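Local coordinates for GH26C (Muricauda sp. MAR_2010_75, PDB 6Q78), which probably cleaves internal beta-1,4-mannosidic bonds of mannans as a glycoside hydrolase of family 26, at residues A[83-89]-A[109-115]; A[102-106]-A[390-394]; A[223-227]-A[296-300]. All blocks are in the same frame, centred on the assembly; numbering follows the deposited sequence.

Interaction 1: residues A[83-89]-A[109-115]; sequences VGQQDAF and DPGLLGS
Phe89 lies against Leu113 with one corner of its ring, CD2 meeting Leu113 CD2 at 3.9 Å, while at the ring edge CE1 comes 3.5 Å from Asp109 OD1. The ring and that carboxylate are turned 74° apart, and OD1 keeps its own hydrogen bond to Ser100 OG. The backbones belong to strands 81-86 and 112-116, neighbouring parallel strands of the TIM barrel, joined through helix 101-106 as a beta-alpha-beta unit. Four backbone bonds tie them: Gly111 N to Val83 O, Gln85 N to Leu112 O, Gly114 N to Gln85 O, and Asp87 N to Gly114 O, the last short at 2.8 Å and nearly straight. At Gly84 the strands come very close, CA lying 3.1 Å from Leu112 O, so a side chain on that face would run into the carbonyl. Gln86 starts out extended and then bends at chi2 (75°), which folds its amide over Gly114; NE2 gives a weak bond to Ser115 O at 3.4 Å. The type II turn from Gln85 to Ala88 brings Ala88 CB against both Pro110 CG and Leu113 CD1. At the turn, a water donates to Asp87 OD1 at 2.8 Å and also bonds Ser115 OG.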
# COMPACT_ATOMS: atom_id res chain seq x y z
N VAL A 83 -2.64 -9.51 6.79
CA VAL A 83 -3.71 -8.52 6.83
C VAL A 83 -3.25 -7.32 7.64
O VAL A 83 -2.82 -7.46 8.78
CB VAL A 83 -4.98 -9.12 7.44
CG1 VAL A 83 -6.03 -8.05 7.75
CG2 VAL A 83 -5.55 -10.18 6.46
N GLY A 84 -3.38 -6.14 7.04
CA GLY A 84 -3.06 -4.92 7.77
C GLY A 84 -4.10 -3.82 7.62
O GLY A 84 -5.18 -4.03 7.06
N GLN A 85 -3.78 -2.63 8.13
CA GLN A 85 -4.72 -1.52 8.08
C GLN A 85 -3.95 -0.20 8.07
O GLN A 85 -2.93 -0.03 8.78
CB GLN A 85 -5.73 -1.58 9.25
CG GLN A 85 -6.78 -0.47 9.22
CD GLN A 85 -8.04 -0.85 10.02
OE1 GLN A 85 -8.00 -1.65 10.96
NE2 GLN A 85 -9.16 -0.26 9.64
N GLN A 86 -4.46 0.73 7.27
CA GLN A 86 -3.90 2.08 7.19
C GLN A 86 -4.04 2.75 8.56
O GLN A 86 -5.11 2.71 9.17
CB GLN A 86 -4.68 2.88 6.15
CG GLN A 86 -4.10 4.24 5.84
CD GLN A 86 -2.85 4.16 4.98
OE1 GLN A 86 -2.48 3.11 4.51
NE2 GLN A 86 -2.22 5.32 4.78
N ASP A 87 -2.95 3.39 9.02
CA ASP A 87 -2.98 4.20 10.25
C ASP A 87 -3.51 3.42 11.45
O ASP A 87 -4.21 3.96 12.32
CB ASP A 87 -3.73 5.52 10.03
CG ASP A 87 -3.02 6.42 9.04
OD1 ASP A 87 -1.80 6.37 8.94
OD2 ASP A 87 -3.70 7.20 8.34
N ALA A 88 -3.15 2.14 11.52
CA ALA A 88 -3.72 1.29 12.57
C ALA A 88 -3.37 1.79 13.98
O ALA A 88 -4.11 1.52 14.93
CB ALA A 88 -3.25 -0.14 12.39
N PHE A 89 -2.23 2.47 14.15
CA PHE A 89 -1.80 2.92 15.48
C PHE A 89 -2.17 4.38 15.80
O PHE A 89 -1.90 4.82 16.93
CB PHE A 89 -0.29 2.70 15.66
CG PHE A 89 0.15 1.25 15.50
CD1 PHE A 89 -0.54 0.22 16.10
CD2 PHE A 89 1.28 0.96 14.77
CE1 PHE A 89 -0.14 -1.10 15.94
CE2 PHE A 89 1.70 -0.37 14.60
CZ PHE A 89 0.98 -1.40 15.20
N ASP A 109 -2.38 -7.25 17.14
CA ASP A 109 -2.18 -6.16 16.19
C ASP A 109 -2.27 -6.69 14.76
O ASP A 109 -2.17 -7.89 14.51
CB ASP A 109 -0.79 -5.54 16.39
CG ASP A 109 -0.76 -4.46 17.45
OD1 ASP A 109 -1.75 -3.70 17.56
OD2 ASP A 109 0.27 -4.32 18.17
N PRO A 110 -2.50 -5.81 13.79
CA PRO A 110 -2.42 -6.20 12.38
C PRO A 110 -1.00 -6.68 12.05
O PRO A 110 -0.04 -6.38 12.78
CB PRO A 110 -2.79 -4.91 11.62
CG PRO A 110 -2.38 -3.81 12.59
CD PRO A 110 -2.68 -4.35 13.97
N GLY A 111 -0.86 -7.40 10.91
CA GLY A 111 0.49 -7.78 10.49
C GLY A 111 1.19 -6.76 9.63
O GLY A 111 2.36 -6.92 9.29
N LEU A 112 0.48 -5.69 9.27
CA LEU A 112 0.99 -4.68 8.35
C LEU A 112 0.38 -3.33 8.72
O LEU A 112 -0.79 -3.25 9.11
CB LEU A 112 0.67 -5.07 6.90
CG LEU A 112 0.92 -4.09 5.76
CD1 LEU A 112 1.18 -4.92 4.50
CD2 LEU A 112 -0.23 -3.20 5.56
N LEU A 113 1.20 -2.29 8.62
CA LEU A 113 0.79 -0.92 8.87
C LEU A 113 0.91 -0.10 7.59
O LEU A 113 1.97 -0.12 6.95
CB LEU A 113 1.69 -0.30 9.92
CG LEU A 113 1.45 1.21 10.19
CD1 LEU A 113 0.03 1.39 10.75
CD2 LEU A 113 2.50 1.79 11.12
N GLY A 114 -0.16 0.60 7.23
CA GLY A 114 -0.13 1.54 6.11
C GLY A 114 0.05 2.95 6.63
O GLY A 114 -0.57 3.35 7.62
N SER A 115 0.94 3.69 5.97
CA SER A 115 1.16 5.12 6.26
C SER A 115 1.17 5.90 4.95
O SER A 115 1.06 5.33 3.86
CB SER A 115 2.53 5.31 6.93
OG SER A 115 2.48 4.64 8.22
O HOH W 1 -0.29 2.90 2.92
O HOH W 2 0.54 5.31 10.12

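Interaction 2: residues A[102-106]-A[390-394]; sequences IKKMT and ANDFM
Ile102 makes the first, lightest touch, its CG1 lying 4.2 Å from Phe393 CZ. One turn later Met105 carries most of the contact: CG rests 3.7 Å from Phe393 CD2, and with CG anti to the backbone N (chi1 -175°) the chain then bends at chi2 and chi3, bringing its methyl against two residues of 390-394. There CE meets Ala390 CB at 3.6 Å and Met394 CG at 3.7 Å. Met394 curls back in turn, bringing SD to 3.5 Å from Met105 O. Cutting Met105 back to an alanine would probably open a gap between the helices, leaving Ala390 CB and the Met394 side chain without their apolar partner. Thr106 closes the row with CG2 at the edge of the Phe393 ring, 3.8 Å from CE2. Its OG1 turns back to its own helix and donates to Ile102 O at 2.9 Å, from the face of that carbonyl plane opposite to Thr106 N, so two bonds grip the one oxygen. The axes of the segments pass 10.8 Å apart, close to perpendicular at 89°. Helix 101-106, which lies in the connection between barrel strands 81-86 and 112-116, thus abuts the late helix 390-397, whose Phe393 also packs edge-to-face on Phe352 of helix 351-361.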
# COMPACT_ATOMS: atom_id res chain seq x y z
N ILE A 102 -7.76 -3.28 15.34
CA ILE A 102 -7.68 -4.71 15.08
C ILE A 102 -7.28 -5.47 16.33
O ILE A 102 -7.77 -6.58 16.56
CB ILE A 102 -6.79 -5.00 13.85
CG1 ILE A 102 -7.60 -4.71 12.59
CG2 ILE A 102 -6.29 -6.45 13.80
CD1 ILE A 102 -6.77 -4.77 11.30
N LYS A 103 -6.44 -4.88 17.19
CA LYS A 103 -6.11 -5.54 18.46
C LYS A 103 -7.27 -5.46 19.46
O LYS A 103 -7.51 -6.43 20.20
CB LYS A 103 -4.84 -4.94 19.06
CG LYS A 103 -4.43 -5.58 20.39
CD LYS A 103 -3.06 -5.07 20.80
CE LYS A 103 -2.81 -5.31 22.26
NZ LYS A 103 -2.67 -6.74 22.53
N LYS A 104 -8.01 -4.34 19.49
CA LYS A 104 -9.22 -4.32 20.33
C LYS A 104 -10.14 -5.47 19.95
O LYS A 104 -10.81 -6.05 20.82
CB LYS A 104 -9.99 -3.01 20.15
CG LYS A 104 -9.27 -1.69 20.55
CD LYS A 104 -10.27 -0.53 20.43
CE LYS A 104 -9.70 0.81 20.80
NZ LYS A 104 -8.85 1.38 19.70
N MET A 105 -10.26 -5.74 18.66
CA MET A 105 -11.20 -6.72 18.13
C MET A 105 -10.71 -8.14 18.31
O MET A 105 -11.46 -9.00 18.81
CB MET A 105 -11.38 -6.41 16.62
CG MET A 105 -12.45 -7.27 15.90
SD MET A 105 -14.14 -7.01 16.56
CE MET A 105 -14.45 -8.60 17.39
N THR A 106 -9.46 -8.42 17.90
CA THR A 106 -8.94 -9.79 17.77
C THR A 106 -7.97 -10.19 18.86
O THR A 106 -7.70 -11.40 19.00
CB THR A 106 -8.19 -9.98 16.44
OG1 THR A 106 -6.90 -9.33 16.49
CG2 THR A 106 -8.99 -9.47 15.26
N ALA A 390 -18.54 -7.87 13.79
CA ALA A 390 -17.46 -8.33 14.65
C ALA A 390 -17.24 -9.83 14.60
O ALA A 390 -16.14 -10.28 14.42
CB ALA A 390 -17.74 -7.88 16.08
N ASN A 391 -18.29 -10.63 14.71
CA ASN A 391 -18.13 -12.07 14.67
C ASN A 391 -17.63 -12.57 13.33
O ASN A 391 -16.82 -13.46 13.24
CB ASN A 391 -19.40 -12.81 15.13
CG ASN A 391 -19.18 -14.30 15.27
OD1 ASN A 391 -19.65 -15.08 14.47
ND2 ASN A 391 -18.42 -14.69 16.29
N ASP A 392 -18.15 -11.96 12.27
CA ASP A 392 -17.76 -12.30 10.91
C ASP A 392 -16.25 -12.01 10.74
O ASP A 392 -15.54 -12.80 10.20
CB ASP A 392 -18.62 -11.48 9.93
CG ASP A 392 -18.21 -11.63 8.49
OD1 ASP A 392 -17.80 -12.69 8.08
OD2 ASP A 392 -18.35 -10.63 7.80
N PHE A 393 -15.80 -10.89 11.26
CA PHE A 393 -14.38 -10.56 11.19
C PHE A 393 -13.54 -11.57 11.96
O PHE A 393 -12.49 -11.94 11.53
CB PHE A 393 -14.14 -9.15 11.71
CG PHE A 393 -12.76 -8.62 11.44
CD1 PHE A 393 -12.42 -8.20 10.20
CD2 PHE A 393 -11.84 -8.52 12.43
CE1 PHE A 393 -11.17 -7.68 9.94
CE2 PHE A 393 -10.59 -8.02 12.19
CZ PHE A 393 -10.24 -7.59 10.93
N MET A 394 -14.02 -12.01 13.12
CA MET A 394 -13.29 -12.99 13.90
C MET A 394 -13.16 -14.30 13.16
O MET A 394 -12.14 -14.93 13.19
CB MET A 394 -13.98 -13.24 15.23
CG MET A 394 -13.90 -12.06 16.18
SD MET A 394 -12.22 -11.67 16.73
CE MET A 394 -11.42 -13.25 16.86

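Interaction 3: residues A[223-227]-A[296-300]; sequences RPFHE and MDNYG
Asp297 meets Arg223 and Glu227 through the same oxygen, OD2, at the C-terminal ends of strands 220-223 and 293-298 of the TIM barrel. In the families of clan GH-A, to which family 26 belongs, this end holds the active site, with glutamates at the C-terminal ends of strands four and seven as acid/base and nucleophile; Glu227 and Glu335 match those places, so both are probably catalytic. The salt bridge comes first: Arg223 NH1 donates to OD2 at 3.0 Å along its syn lone pair, with the guanidinium and carboxylate planes 66° apart. Arg223 runs extended until chi3 (68°) bends it toward Asp297, and its NH2 forms a second salt bridge, to Glu335. The arginine therefore ties Asp297 to the probable nucleophile. Next is the acid pair. Glu227 OE2 and Asp297 OD2 lie 2.5 Å apart, their carboxylates at right angles. The other oxygens are held separately, Glu227 OE1 by Trp232 NE1 and Asp297 OD1 by Thr334 OG1. A bound Tris molecule, probably from the crystallisation liquor, hydrogen-bonds both Glu227 OE2 and His226 NE2, which fits a sugar-binding pocket. The remaining contacts are edge-on. Tyr299 turns its ring edge toward Glu227 OE2, a long approach of 4.5 Å from CE1, while its OH bonds Glu335 OE1, and His226 CD2 lies 3.7 Å from Asp297 OD2 in the imidazole plane.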
# COMPACT_ATOMS: atom_id res chain seq x y z
N ARG A 223 4.28 2.89 -2.64
CA ARG A 223 3.19 2.66 -3.60
C ARG A 223 2.70 4.00 -4.13
O ARG A 223 1.65 4.48 -3.70
CB ARG A 223 2.05 1.89 -2.92
CG ARG A 223 0.93 1.45 -3.85
CD ARG A 223 -0.03 0.53 -3.11
NE ARG A 223 -0.78 1.24 -2.07
CZ ARG A 223 -2.00 1.75 -2.24
NH1 ARG A 223 -2.64 1.68 -3.40
NH2 ARG A 223 -2.61 2.33 -1.21
N PRO A 224 3.43 4.65 -5.05
CA PRO A 224 3.08 6.01 -5.48
C PRO A 224 2.12 6.00 -6.65
O PRO A 224 1.99 5.01 -7.40
CB PRO A 224 4.43 6.57 -5.96
CG PRO A 224 5.12 5.32 -6.53
CD PRO A 224 4.74 4.19 -5.57
N PHE A 225 1.43 7.15 -6.82
CA PHE A 225 0.60 7.39 -8.02
C PHE A 225 -0.39 6.25 -8.24
O PHE A 225 -0.60 5.75 -9.35
CB PHE A 225 1.49 7.69 -9.26
CG PHE A 225 2.49 8.79 -8.99
CD1 PHE A 225 2.03 10.07 -8.73
CD2 PHE A 225 3.86 8.53 -8.94
CE1 PHE A 225 2.92 11.09 -8.43
CE2 PHE A 225 4.76 9.54 -8.64
CZ PHE A 225 4.28 10.83 -8.40
N HIS A 226 -1.05 5.88 -7.14
CA HIS A 226 -1.97 4.75 -7.17
C HIS A 226 -3.34 5.14 -7.75
O HIS A 226 -3.73 6.32 -7.84
CB HIS A 226 -2.15 4.20 -5.74
CG HIS A 226 -2.80 5.16 -4.79
ND1 HIS A 226 -2.28 6.42 -4.54
CD2 HIS A 226 -3.90 5.04 -4.00
CE1 HIS A 226 -3.04 7.04 -3.66
NE2 HIS A 226 -4.03 6.22 -3.30
N GLU A 227 -4.09 4.12 -8.14
CA GLU A 227 -5.45 4.33 -8.65
C GLU A 227 -5.47 5.26 -9.84
O GLU A 227 -6.44 6.00 -10.07
CB GLU A 227 -6.41 4.83 -7.54
CG GLU A 227 -6.51 3.79 -6.38
CD GLU A 227 -7.31 4.25 -5.20
OE1 GLU A 227 -7.93 5.32 -5.22
OE2 GLU A 227 -7.30 3.52 -4.17
N MET A 296 -3.48 -4.05 -6.65
CA MET A 296 -4.68 -3.34 -7.10
C MET A 296 -5.46 -2.94 -5.87
O MET A 296 -5.35 -3.58 -4.81
CB MET A 296 -5.58 -4.20 -8.02
CG MET A 296 -6.19 -5.37 -7.25
SD MET A 296 -7.35 -6.32 -8.26
CE MET A 296 -8.59 -5.04 -8.67
N ASP A 297 -6.22 -1.86 -6.00
CA ASP A 297 -7.18 -1.43 -4.99
C ASP A 297 -8.58 -1.84 -5.44
O ASP A 297 -8.93 -1.74 -6.62
CB ASP A 297 -7.12 0.08 -4.77
CG ASP A 297 -5.78 0.52 -4.21
OD1 ASP A 297 -4.98 -0.37 -3.88
OD2 ASP A 297 -5.55 1.74 -4.08
N ASN A 298 -9.40 -2.31 -4.50
CA ASN A 298 -10.76 -2.68 -4.88
C ASN A 298 -11.72 -2.47 -3.72
O ASN A 298 -11.80 -3.31 -2.81
CB ASN A 298 -10.81 -4.11 -5.39
CG ASN A 298 -12.06 -4.38 -6.23
OD1 ASN A 298 -13.01 -3.59 -6.22
ND2 ASN A 298 -12.05 -5.50 -7.00
N TYR A 299 -12.49 -1.39 -3.80
CA TYR A 299 -13.68 -1.22 -2.97
C TYR A 299 -14.96 -1.45 -3.78
O TYR A 299 -15.93 -2.00 -3.25
CB TYR A 299 -13.75 0.22 -2.44
CG TYR A 299 -12.53 0.62 -1.62
CD1 TYR A 299 -11.38 1.14 -2.23
CD2 TYR A 299 -12.51 0.43 -0.23
CE1 TYR A 299 -10.28 1.54 -1.46
CE2 TYR A 299 -11.42 0.76 0.52
CZ TYR A 299 -10.32 1.34 -0.10
OH TYR A 299 -9.22 1.70 0.68
N GLY A 300 -14.96 -1.08 -5.06
CA GLY A 300 -16.20 -1.07 -5.81
C GLY A 300 -16.86 -2.43 -5.96
O GLY A 300 -18.09 -2.54 -5.89

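Interactions 1 and 3 both reach the curled parallel sheet of the barrel, with centres 16 Å apart and nearest atoms about 6 Å from each other. Interaction 1 joins the first two strands and closes before interaction 3, which brings together the ends of strands 220-223 and 293-298. Interaction 2 touches interaction 1 from the outside, where Ile102 packs on Gln85 and Pro110; their segments alternate in sequence because helix 101-106 lies between the two strands. Its centre is 25 Å from that of interaction 3, which is nested within the loop it closes. The probable catalytic cluster thus sits well inside, with helix 390-397 docked at the periphery.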